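PDB 6CTZ: gentamicin resistance protein from Enterococcus gallinarum, which probably phosphorylates the 2''-hydroxyl of aminoglycoside antibiotics such as gentamicin and kanamycin at the expense of a guanine nucleotide, with magnesium ions in its active site. Local coordinates for residues L2-T5 with T6-M9; L141-K144 with I145-L148; L116-F119 with M120-S124; R165-L168 with T169-Q173. The protein carries 2 engineered substitutions. One frame throughout, in Å; residues are numbered along the deposited sequence.

Interaction 1 of 4, residues L2-T5 with T6-M9; sequences LHYT and TMIM
Leu2 O takes two hydrogen bonds from Thr6. The shorter comes from the hydroxyl, OG1 lying 2.7 Å from Leu2 O and tilted 20° from the carbonyl plane; the backbone bond, Thr6 N to Leu2 O at 3.0 Å, arrives from higher above that plane. Thr6 can do this because OG1 stands anti to its own carbonyl carbon (chi1 -60°), which swings the hydroxyl back toward the preceding turn. Threonine suits this exposed site, since its hydroxyl is satisfied within the helix itself. Further along, Ile8 N and Met9 N bond to Tyr4 O and Thr5 O in the usual i to i+4 pattern, whereas Met7 N to His3 O, at 3.4 Å, is weak.

These residues form most of the N-terminal helix 2-11, which lies against the antiparallel sheet of the N-terminal lobe in this kinase-like fold. Its inner side is apolar: Ile8 rests on Phe40 and Phe42 of strand 38-43 and on strand 29-34, and the Tyr4 ring meets Phe42 edge to face.

Nearer the surface, Met7 reaches back over His3. A bend at chi3 (-71°) folds its methyl over one face of the imidazole, CE lying 4.0 Å from the ring centroid in a CH-pi contact, offset toward the rim. The same CE touches Tyr4 CD1 at 4.1 Å, approaching that ring obliquely. His3 CD2 in turn sits over the centre of the Tyr4 ring, and the flexible thioether of Met7 fits itself to both aromatic neighbours.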
loop_
_atom_site.group_PDB
_atom_site.type_symbol
_atom_site.label_atom_id
_atom_site.label_comp_id
_atom_site.label_asym_id
_atom_site.label_seq_id
_atom_site.Cartn_x
_atom_site.Cartn_y
_atom_site.Cartn_z
ATOM N N LEU A 2 -5.443 15.066 24.300
ATOM C CA LEU A 2 -6.691 15.767 24.590
ATOM C C LEU A 2 -7.301 16.372 23.331
ATOM O O LEU A 2 -8.523 16.550 23.251
ATOM C CB LEU A 2 -6.430 16.856 25.633
ATOM C CG LEU A 2 -7.602 17.693 26.145
ATOM C CD1 LEU A 2 -8.649 16.810 26.803
ATOM C CD2 LEU A 2 -7.088 18.735 27.120
ATOM N N HIS A 3 -6.477 16.614 22.335
ATOM C CA HIS A 3 -6.943 17.184 21.087
ATOM C C HIS A 3 -7.844 16.179 20.331
ATOM O O HIS A 3 -8.957 16.460 19.937
ATOM C CB HIS A 3 -5.746 17.585 20.242
ATOM C CG HIS A 3 -6.097 18.024 18.855
ATOM N ND1 HIS A 3 -6.991 19.036 18.601
ATOM C CD2 HIS A 3 -5.676 17.587 17.649
ATOM C CE1 HIS A 3 -7.117 19.195 17.299
ATOM N NE2 HIS A 3 -6.339 18.317 16.702
ATOM N N TYR A 4 -7.326 14.991 20.164
ATOM C CA TYR A 4 -8.103 13.977 19.458
ATOM C C TYR A 4 -9.275 13.487 20.298
ATOM O O TYR A 4 -10.368 13.254 19.771
ATOM C CB TYR A 4 -7.200 12.820 19.034
ATOM C CG TYR A 4 -6.068 13.266 18.140
ATOM C CD1 TYR A 4 -6.250 13.396 16.771
ATOM C CD2 TYR A 4 -4.826 13.589 18.671
ATOM C CE1 TYR A 4 -5.220 13.815 15.949
ATOM C CE2 TYR A 4 -3.789 14.013 17.861
ATOM C CZ TYR A 4 -3.989 14.125 16.502
ATOM O OH TYR A 4 -2.953 14.548 15.701
ATOM N N THR A 5 -9.076 13.336 21.611
ATOM C CA THR A 5 -10.151 12.830 22.459
ATOM C C THR A 5 -11.321 13.805 22.524
ATOM O O THR A 5 -12.482 13.386 22.568
ATOM C CB THR A 5 -9.624 12.508 23.858
ATOM O OG1 THR A 5 -9.155 13.708 24.483
ATOM C CG2 THR A 5 -8.482 11.513 23.765
ATOM N N THR A 6 -11.039 15.109 22.512
ATOM C CA THR A 6 -12.125 16.084 22.546
ATOM C C THR A 6 -12.958 16.029 21.272
ATOM O O THR A 6 -14.191 16.069 21.332
ATOM C CB THR A 6 -11.577 17.485 22.792
ATOM O OG1 THR A 6 -10.899 17.505 24.051
ATOM C CG2 THR A 6 -12.712 18.507 22.823
ATOM N N MET A 7 -12.307 15.920 20.108
ATOM C CA MET A 7 -13.059 15.780 18.866
ATOM C C MET A 7 -13.930 14.535 18.893
ATOM O O MET A 7 -15.103 14.576 18.501
ATOM C CB MET A 7 -12.106 15.721 17.676
ATOM C CG MET A 7 -11.544 17.066 17.281
ATOM S SD MET A 7 -10.701 16.998 15.693
ATOM C CE MET A 7 -9.245 16.050 16.127
ATOM N N ILE A 8 -13.371 13.418 19.358
ATOM C CA ILE A 8 -14.116 12.163 19.373
ATOM C C ILE A 8 -15.333 12.280 20.284
ATOM O O ILE A 8 -16.462 11.947 19.901
ATOM C CB ILE A 8 -13.191 11.008 19.790
ATOM C CG1 ILE A 8 -12.120 10.763 18.720
ATOM C CG2 ILE A 8 -13.992 9.749 20.023
ATOM C CD1 ILE A 8 -11.039 9.817 19.179
ATOM N N MET A 9 -15.129 12.777 21.499
ATOM C CA MET A 9 -16.237 12.780 22.444
ATOM C C MET A 9 -17.289 13.824 22.105
ATOM O O MET A 9 -18.475 13.593 22.357
ATOM C CB MET A 9 -15.723 12.897 23.873
ATOM C CG MET A 9 -15.042 11.615 24.301
ATOM S SD MET A 9 -14.749 11.536 26.061
ATOM C CE MET A 9 -13.499 12.807 26.251
#

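Interaction 2 of 4, residues L141-K144 with I145-L148; sequences LKNK and ILLL
Helix 141-155 belongs to the helical C-terminal lobe of this phosphotransferase, and its first two turns carry an apolar stripe formed by Leu141, Ile145 and Leu148. Leu141 and Ile145 meet one turn apart: Ile145 CD1 lies 3.9 Å from Leu141 CG and about as far from Leu141 CD1. With CG1 anti to its carbonyl carbon (chi1 -68°), Ile145 sends this branch back along the helix, where CG1 also lies 3.4 Å from Leu141 O. That oxygen accepts the backbone bond from Ile145 N at 3.0 Å, so the branch lies against a carbonyl already engaged. Branched aliphatic residues suit this side because two helices cover it: Phe261 and Phe264 of helix 251-276 receive Leu141 and Ile145, while Phe172 of helix 162-176 packs on Ile145 and Leu148.

Polar residues take other directions. Lys144 is fully extended, and its side chain lies about 6 Å from bound kanamycin and about 6 Å from the side chain of Asp217, a residue of the kanamycin pocket. On the exposed flank Asn143 and Leu147 cross, the amide nitrogen Asn143 ND2 resting 3.8 Å from the methyl Leu147 CD1.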
loop_
_atom_site.group_PDB
_atom_site.type_symbol
_atom_site.label_atom_id
_atom_site.label_comp_id
_atom_site.label_asym_id
_atom_site.label_seq_id
_atom_site.Cartn_x
_atom_site.Cartn_y
_atom_site.Cartn_z
ATOM N N LEU A 141 -0.847 3.961 -15.434
ATOM C CA LEU A 141 0.451 3.750 -14.802
ATOM C C LEU A 141 1.605 4.159 -15.712
ATOM O O LEU A 141 2.630 4.655 -15.226
ATOM C CB LEU A 141 0.579 2.297 -14.346
ATOM C CG LEU A 141 1.790 1.971 -13.481
ATOM C CD1 LEU A 141 1.916 2.978 -12.348
ATOM C CD2 LEU A 141 1.675 0.552 -12.942
ATOM N N LYS A 142 1.459 3.974 -17.023
ATOM C CA LYS A 142 2.510 4.399 -17.942
ATOM C C LYS A 142 2.753 5.900 -17.835
ATOM O O LYS A 142 3.903 6.351 -17.776
ATOM C CB LYS A 142 2.128 4.021 -19.370
ATOM C CG LYS A 142 3.207 4.335 -20.389
ATOM C CD LYS A 142 2.736 4.051 -21.805
ATOM C CE LYS A 142 3.843 4.311 -22.818
ATOM N NZ LYS A 142 3.430 3.958 -24.210
ATOM N N ASN A 143 1.677 6.686 -17.781
ATOM C CA ASN A 143 1.823 8.135 -17.681
ATOM C C ASN A 143 2.381 8.554 -16.321
ATOM O O ASN A 143 3.148 9.520 -16.231
ATOM C CB ASN A 143 0.479 8.806 -17.948
ATOM C CG ASN A 143 0.535 10.303 -17.762
ATOM O OD1 ASN A 143 1.110 11.020 -18.582
ATOM N ND2 ASN A 143 -0.062 10.785 -16.680
ATOM N N LYS A 144 2.011 7.843 -15.253
ATOM C CA LYS A 144 2.556 8.154 -13.933
ATOM C C LYS A 144 4.067 7.947 -13.902
ATOM O O LYS A 144 4.804 8.753 -13.323
ATOM C CB LYS A 144 1.871 7.284 -12.880
ATOM C CG LYS A 144 2.296 7.564 -11.444
ATOM C CD LYS A 144 1.450 6.760 -10.465
ATOM C CE LYS A 144 1.769 7.124 -9.022
ATOM N NZ LYS A 144 0.865 6.431 -8.057
ATOM N N ILE A 145 4.547 6.874 -14.532
ATOM C CA ILE A 145 5.982 6.606 -14.547
ATOM C C ILE A 145 6.708 7.594 -15.454
ATOM O O ILE A 145 7.850 7.983 -15.175
ATOM C CB ILE A 145 6.217 5.129 -14.910
ATOM C CG1 ILE A 145 5.721 4.244 -13.760
ATOM C CG2 ILE A 145 7.693 4.862 -15.246
ATOM C CD1 ILE A 145 5.507 2.782 -14.123
ATOM N N LEU A 146 6.058 8.039 -16.531
ATOM C CA LEU A 146 6.639 9.092 -17.358
ATOM C C LEU A 146 6.860 10.364 -16.545
ATOM O O LEU A 146 7.944 10.960 -16.584
ATOM C CB LEU A 146 5.736 9.363 -18.558
ATOM C CG LEU A 146 6.167 10.499 -19.483
ATOM C CD1 LEU A 146 7.514 10.192 -20.112
ATOM C CD2 LEU A 146 5.112 10.744 -20.551
ATOM N N LEU A 147 5.841 10.789 -15.792
ATOM C CA LEU A 147 5.987 11.964 -14.939
ATOM C C LEU A 147 7.079 11.757 -13.897
ATOM O O LEU A 147 7.843 12.683 -13.592
ATOM C CB LEU A 147 4.656 12.283 -14.262
ATOM C CG LEU A 147 3.537 12.726 -15.203
ATOM C CD1 LEU A 147 2.230 12.870 -14.446
ATOM C CD2 LEU A 147 3.916 14.029 -15.881
ATOM N N LEU A 148 7.166 10.547 -13.340
ATOM C CA LEU A 148 8.224 10.249 -12.382
ATOM C C LEU A 148 9.600 10.407 -13.012
ATOM O O LEU A 148 10.496 10.999 -12.409
ATOM C CB LEU A 148 8.048 8.837 -11.828
ATOM C CG LEU A 148 9.067 8.392 -10.782
ATOM C CD1 LEU A 148 8.905 9.213 -9.518
ATOM C CD2 LEU A 148 8.905 6.914 -10.474
#

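Interaction 3 of 4, residues L116-F119 with M120-S124; sequences LAEF and MNELS
Phe119 and Leu123, one helical turn apart, meet through the far end of the ring and one leucine methyl. Phe119 holds CG anti to the backbone N (chi1 173°), while Leu123 places its CG anti to the carbonyl carbon (chi1 -66°). These different choices bring the two side chains together: Leu123 CD1 lies 3.7 Å from Phe119 CE2, and Leu123 CG sits over one face of the ring, offset toward the rim. A flat ring and a branched aliphatic chain fill this buried side without asking for a polar partner.

Glu118 and Glu122 make a different pair. Their side chains cross with the carboxylate planes only 15° apart, and Glu122 OE1 comes nearest to the methylene Glu118 CG, at 3.4 Å. The like-charged oxygens, Glu118 OE2 and Glu122 OE1, stay 4.2 Å apart; their proximity would be expected to disfavour the doubly ionised state slightly. Glu122 OE2 has a weak bond from Lys67 N.

Met120 leans its CG toward Leu116 O, at 3.2 Å, and the unbranched chain then bends at chi3.

Helix 106-125, in the C-terminal lobe of the kinase-like fold, packs on several elements. Leu116 and Phe119 rest on strand 209-212 and Leu123 on strand 187-189, while Ala117 and Met120 face helix 236-246, whose Arg246 bonds through NE to Asn121 OD1 in the conformer described.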
loop_
_atom_site.group_PDB
_atom_site.type_symbol
_atom_site.label_atom_id
_atom_site.label_comp_id
_atom_site.label_asym_id
_atom_site.label_seq_id
_atom_site.Cartn_x
_atom_site.Cartn_y
_atom_site.Cartn_z
ATOM N N LEU A 116 -3.538 -14.443 -0.023
ATOM C CA LEU A 116 -3.252 -13.198 -0.728
ATOM C C LEU A 116 -3.610 -13.305 -2.204
ATOM O O LEU A 116 -4.155 -12.357 -2.785
ATOM C CB LEU A 116 -1.786 -12.815 -0.542
ATOM C CG LEU A 116 -1.455 -12.199 0.808
ATOM C CD1 LEU A 116 0.040 -12.059 0.955
ATOM C CD2 LEU A 116 -2.125 -10.833 0.944
ATOM N N ALA A 117 -3.326 -14.449 -2.822
ATOM C CA ALA A 117 -3.743 -14.654 -4.207
ATOM C C ALA A 117 -5.251 -14.509 -4.346
ATOM O O ALA A 117 -5.743 -13.859 -5.280
ATOM C CB ALA A 117 -3.303 -16.037 -4.688
ATOM N N GLU A 118 -6.000 -15.089 -3.408
ATOM C CA GLU A 118 -7.457 -14.998 -3.451
ATOM C C GLU A 118 -7.929 -13.563 -3.268
ATOM O O GLU A 118 -8.848 -13.113 -3.961
ATOM C CB GLU A 118 -8.055 -15.911 -2.380
ATOM C CG GLU A 118 -9.564 -15.841 -2.244
ATOM C CD GLU A 118 -10.087 -16.779 -1.171
ATOM O OE1 GLU A 118 -9.683 -16.629 0.004
ATOM O OE2 GLU A 118 -10.882 -17.681 -1.503
ATOM N N PHE A 119 -7.309 -12.828 -2.344
ATOM C CA PHE A 119 -7.666 -11.426 -2.130
ATOM C C PHE A 119 -7.425 -10.603 -3.393
ATOM O O PHE A 119 -8.281 -9.812 -3.812
ATOM C CB PHE A 119 -6.853 -10.874 -0.958
ATOM C CG PHE A 119 -7.008 -9.395 -0.742
ATOM C CD1 PHE A 119 -8.148 -8.879 -0.147
ATOM C CD2 PHE A 119 -6.003 -8.518 -1.120
ATOM C CE1 PHE A 119 -8.285 -7.516 0.059
ATOM C CE2 PHE A 119 -6.142 -7.152 -0.920
ATOM C CZ PHE A 119 -7.284 -6.656 -0.321
ATOM N N MET A 120 -6.266 -10.791 -4.030
ATOM C CA MET A 120 -5.957 -10.059 -5.253
ATOM C C MET A 120 -6.930 -10.432 -6.360
ATOM O O MET A 120 -7.368 -9.568 -7.131
ATOM C CB MET A 120 -4.508 -10.330 -5.658
ATOM C CG MET A 120 -3.506 -9.804 -4.643
ATOM S SD MET A 120 -1.789 -10.317 -4.904
ATOM C CE MET A 120 -1.181 -9.028 -5.973
ATOM N N ASN A 121 -7.213 -11.699 -6.451
ATOM C CA ASN A 121 -8.262 -12.125 -7.341
ATOM C C ASN A 121 -9.732 -11.455 -7.202
ATOM O O ASN A 121 -10.451 -11.006 -8.106
ATOM C CB ASN A 121 -8.423 -13.641 -7.362
ATOM C CG ASN A 121 -7.356 -14.341 -8.152
ATOM O OD1 ASN A 121 -6.548 -13.766 -8.834
ATOM N ND2 ASN A 121 -7.389 -15.622 -8.060
ATOM N N GLU A 122 -10.032 -11.326 -5.903
ATOM C CA GLU A 122 -11.292 -10.665 -5.589
ATOM C C GLU A 122 -11.262 -9.197 -5.988
ATOM O O GLU A 122 -12.238 -8.687 -6.553
ATOM C CB GLU A 122 -11.614 -10.842 -4.110
ATOM C CG GLU A 122 -11.965 -12.287 -3.759
ATOM C CD GLU A 122 -11.790 -12.633 -2.288
ATOM O OE1 GLU A 122 -12.179 -13.753 -1.898
ATOM O OE2 GLU A 122 -11.247 -11.809 -1.532
ATOM N N LEU A 123 -10.149 -8.502 -5.734
ATOM C CA LEU A 123 -10.046 -7.116 -6.189
ATOM C C LEU A 123 -10.148 -7.045 -7.705
ATOM O O LEU A 123 -10.842 -6.179 -8.253
ATOM C CB LEU A 123 -8.734 -6.480 -5.719
ATOM C CG LEU A 123 -8.580 -6.281 -4.207
ATOM C CD1 LEU A 123 -7.337 -5.442 -3.922
ATOM C CD2 LEU A 123 -9.815 -5.632 -3.607
ATOM N N SER A 124 -9.487 -7.971 -8.398
ATOM C CA SER A 124 -9.506 -7.967 -9.856
ATOM C C SER A 124 -10.869 -8.323 -10.428
ATOM O O SER A 124 -11.114 -8.047 -11.604
ATOM C CB SER A 124 -8.461 -8.929 -10.410
ATOM O OG SER A 124 -7.162 -8.378 -10.291
#

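Interaction 4 of 4, residues R165-L168 with T169-Q173; sequences RDYL and TLRFQ
Tyr167 and Arg171 run side by side and point the same way, the phenol ring and the guanidinium being turned only 10° from parallel. Contact over the ring face is made by the aliphatic part of the arginine: Arg171 CG lies 3.8 Å from the Tyr167 ring centroid, 17° off the normal, in a CH-pi contact. Beyond it Arg171 CD sits 3.7 Å from Tyr167 CE1. Bends at chi2 and chi3 lay the arginine along the ring, until the phenol oxygen comes over one face of the guanidinium. Tyr167 OH and Arg171 NE are 3.4 Å apart, but at an angle too poor for a hydrogen bond.

Arg165 O receives Thr169 N at 2.9 Å; in the conformer described Thr169 OG1 adds a less certain bond to it from well above the carbonyl plane. Phe172 brings CD2 to 3.1 Å from Leu168 O, the oxygen lying oblique to the ring, which also stacks with Phe264 in helix 251-276.

Helix 162-176 belongs to the helical C-terminal lobe of the kinase-like fold, away from the annotated sites. Tyr167 OH bonds to Asp292 and Asn296 of helix 279-296, and Arg171 to Thr263 and Ser259 of helix 251-276. Long residues with apolar shafts and polar ends thus serve twice in this buried setting: the CH-pi contact holds the shafts together, consistent with their polar ends being set in place, and the hydrogen bonds tie helix 162-176 to two neighbours.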
loop_
_atom_site.group_PDB
_atom_site.type_symbol
_atom_site.label_atom_id
_atom_site.label_comp_id
_atom_site.label_asym_id
_atom_site.label_seq_id
_atom_site.Cartn_x
_atom_site.Cartn_y
_atom_site.Cartn_z
ATOM N N ARG A 165 22.921 7.104 -12.409
ATOM C CA ARG A 165 21.996 7.743 -13.340
ATOM C C ARG A 165 21.789 6.880 -14.580
ATOM O O ARG A 165 20.654 6.704 -15.038
ATOM C CB ARG A 165 22.505 9.130 -13.743
ATOM C CG ARG A 165 21.559 9.859 -14.692
ATOM C CD ARG A 165 22.081 11.236 -15.048
ATOM N NE ARG A 165 23.213 11.168 -15.962
ATOM C CZ ARG A 165 24.081 12.157 -16.147
ATOM N NH1 ARG A 165 23.967 13.293 -15.461
ATOM N NH2 ARG A 165 25.079 12.001 -17.004
ATOM N N ASP A 166 22.878 6.330 -15.128
ATOM C CA ASP A 166 22.768 5.456 -16.292
ATOM C C ASP A 166 21.889 4.250 -15.988
ATOM O O ASP A 166 21.083 3.836 -16.828
ATOM C CB ASP A 166 24.154 4.984 -16.740
ATOM C CG ASP A 166 25.046 6.119 -17.226
ATOM O OD1 ASP A 166 24.534 7.217 -17.536
ATOM O OD2 ASP A 166 26.274 5.901 -17.302
ATOM N N TYR A 167 22.040 3.669 -14.794
ATOM C CA TYR A 167 21.196 2.550 -14.383
ATOM C C TYR A 167 19.726 2.954 -14.336
ATOM O O TYR A 167 18.861 2.253 -14.869
ATOM C CB TYR A 167 21.655 2.029 -13.020
ATOM C CG TYR A 167 20.686 1.079 -12.359
ATOM C CD1 TYR A 167 20.587 -0.238 -12.779
ATOM C CD2 TYR A 167 19.866 1.500 -11.313
ATOM C CE1 TYR A 167 19.696 -1.119 -12.177
ATOM C CE2 TYR A 167 18.973 0.626 -10.705
ATOM C CZ TYR A 167 18.896 -0.684 -11.141
ATOM O OH TYR A 167 18.018 -1.560 -10.553
ATOM N N LEU A 168 19.421 4.088 -13.704
ATOM C CA LEU A 168 18.028 4.505 -13.614
ATOM C C LEU A 168 17.431 4.789 -14.986
ATOM O O LEU A 168 16.276 4.443 -15.246
ATOM C CB LEU A 168 17.881 5.709 -12.687
ATOM C CG LEU A 168 18.086 5.426 -11.200
ATOM C CD1 LEU A 168 17.913 6.711 -10.425
ATOM C CD2 LEU A 168 17.109 4.365 -10.698
ATOM N N THR A 169 18.183 5.446 -15.872
ATOM C CA THR A 169 17.669 5.686 -17.216
ATOM C C THR A 169 17.373 4.373 -17.932
ATOM O O THR A 169 16.354 4.245 -18.625
ATOM C CB THR A 169 18.672 6.518 -18.009
ATOM O OG1 THR A 169 18.856 7.778 -17.355
ATOM C CG2 THR A 169 18.173 6.744 -19.431
ATOM N N LEU A 170 18.255 3.383 -17.765
ATOM C CA LEU A 170 18.032 2.060 -18.340
ATOM C C LEU A 170 16.738 1.448 -17.820
ATOM O O LEU A 170 15.953 0.887 -18.590
ATOM C CB LEU A 170 19.212 1.153 -17.993
ATOM C CG LEU A 170 19.049 -0.332 -18.330
ATOM C CD1 LEU A 170 18.916 -0.567 -19.830
ATOM C CD2 LEU A 170 20.202 -1.127 -17.751
ATOM N N ARG A 171 16.504 1.542 -16.508
ATOM C CA ARG A 171 15.306 0.951 -15.921
ATOM C C ARG A 171 14.047 1.646 -16.426
ATOM O O ARG A 171 13.069 0.987 -16.792
ATOM C CB ARG A 171 15.386 0.997 -14.395
ATOM C CG ARG A 171 16.587 0.259 -13.815
ATOM C CD ARG A 171 16.429 -1.247 -13.959
ATOM N NE ARG A 171 15.551 -1.810 -12.927
ATOM C CZ ARG A 171 15.256 -3.103 -12.820
ATOM N NH1 ARG A 171 15.737 -3.983 -13.698
ATOM N NH2 ARG A 171 14.464 -3.525 -11.843
ATOM N N PHE A 172 14.053 2.980 -16.455
ATOM C CA PHE A 172 12.906 3.704 -16.996
ATOM C C PHE A 172 12.670 3.341 -18.459
ATOM O O PHE A 172 11.533 3.086 -18.869
ATOM C CB PHE A 172 13.098 5.211 -16.833
ATOM C CG PHE A 172 12.727 5.732 -15.472
ATOM C CD1 PHE A 172 11.398 5.835 -15.082
ATOM C CD2 PHE A 172 13.710 6.141 -14.587
ATOM C CE1 PHE A 172 11.063 6.333 -13.828
ATOM C CE2 PHE A 172 13.382 6.641 -13.336
ATOM C CZ PHE A 172 12.052 6.728 -12.956
ATOM N N GLN A 173 13.739 3.304 -19.261
ATOM C CA GLN A 173 13.564 2.977 -20.671
ATOM C C GLN A 173 13.119 1.532 -20.867
ATOM O O GLN A 173 12.300 1.251 -21.750
ATOM C CB GLN A 173 14.829 3.295 -21.465
ATOM C CG GLN A 173 15.099 4.788 -21.586
ATOM C CD GLN A 173 13.841 5.585 -21.887
ATOM O OE1 GLN A 173 13.304 6.273 -21.018
ATOM N NE2 GLN A 173 13.359 5.487 -23.121
#

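All four contacts lie within single helices, but in different surroundings. Interaction 1 stands apart in the N-terminal lobe against the five-stranded sheet, its centre about 49 Å from that of interaction 4, on the opposite side of the chain's centre. Interaction 3 is the most buried of the four, with no exposed residue among those that touch. Interactions 2 and 4 sit on consecutive helices and meet directly, Ile145 CG2 lying 3.8 Å from Phe172 CD1; both also pack on helix 251-276. Their chemistry differs: aliphatic branches in 141-148, an arginine over a tyrosine in 165-173, a methionine methyl over histidine in 2-9, and neighbouring glutamates beside a buried phenylalanine-leucine pair in 116-124.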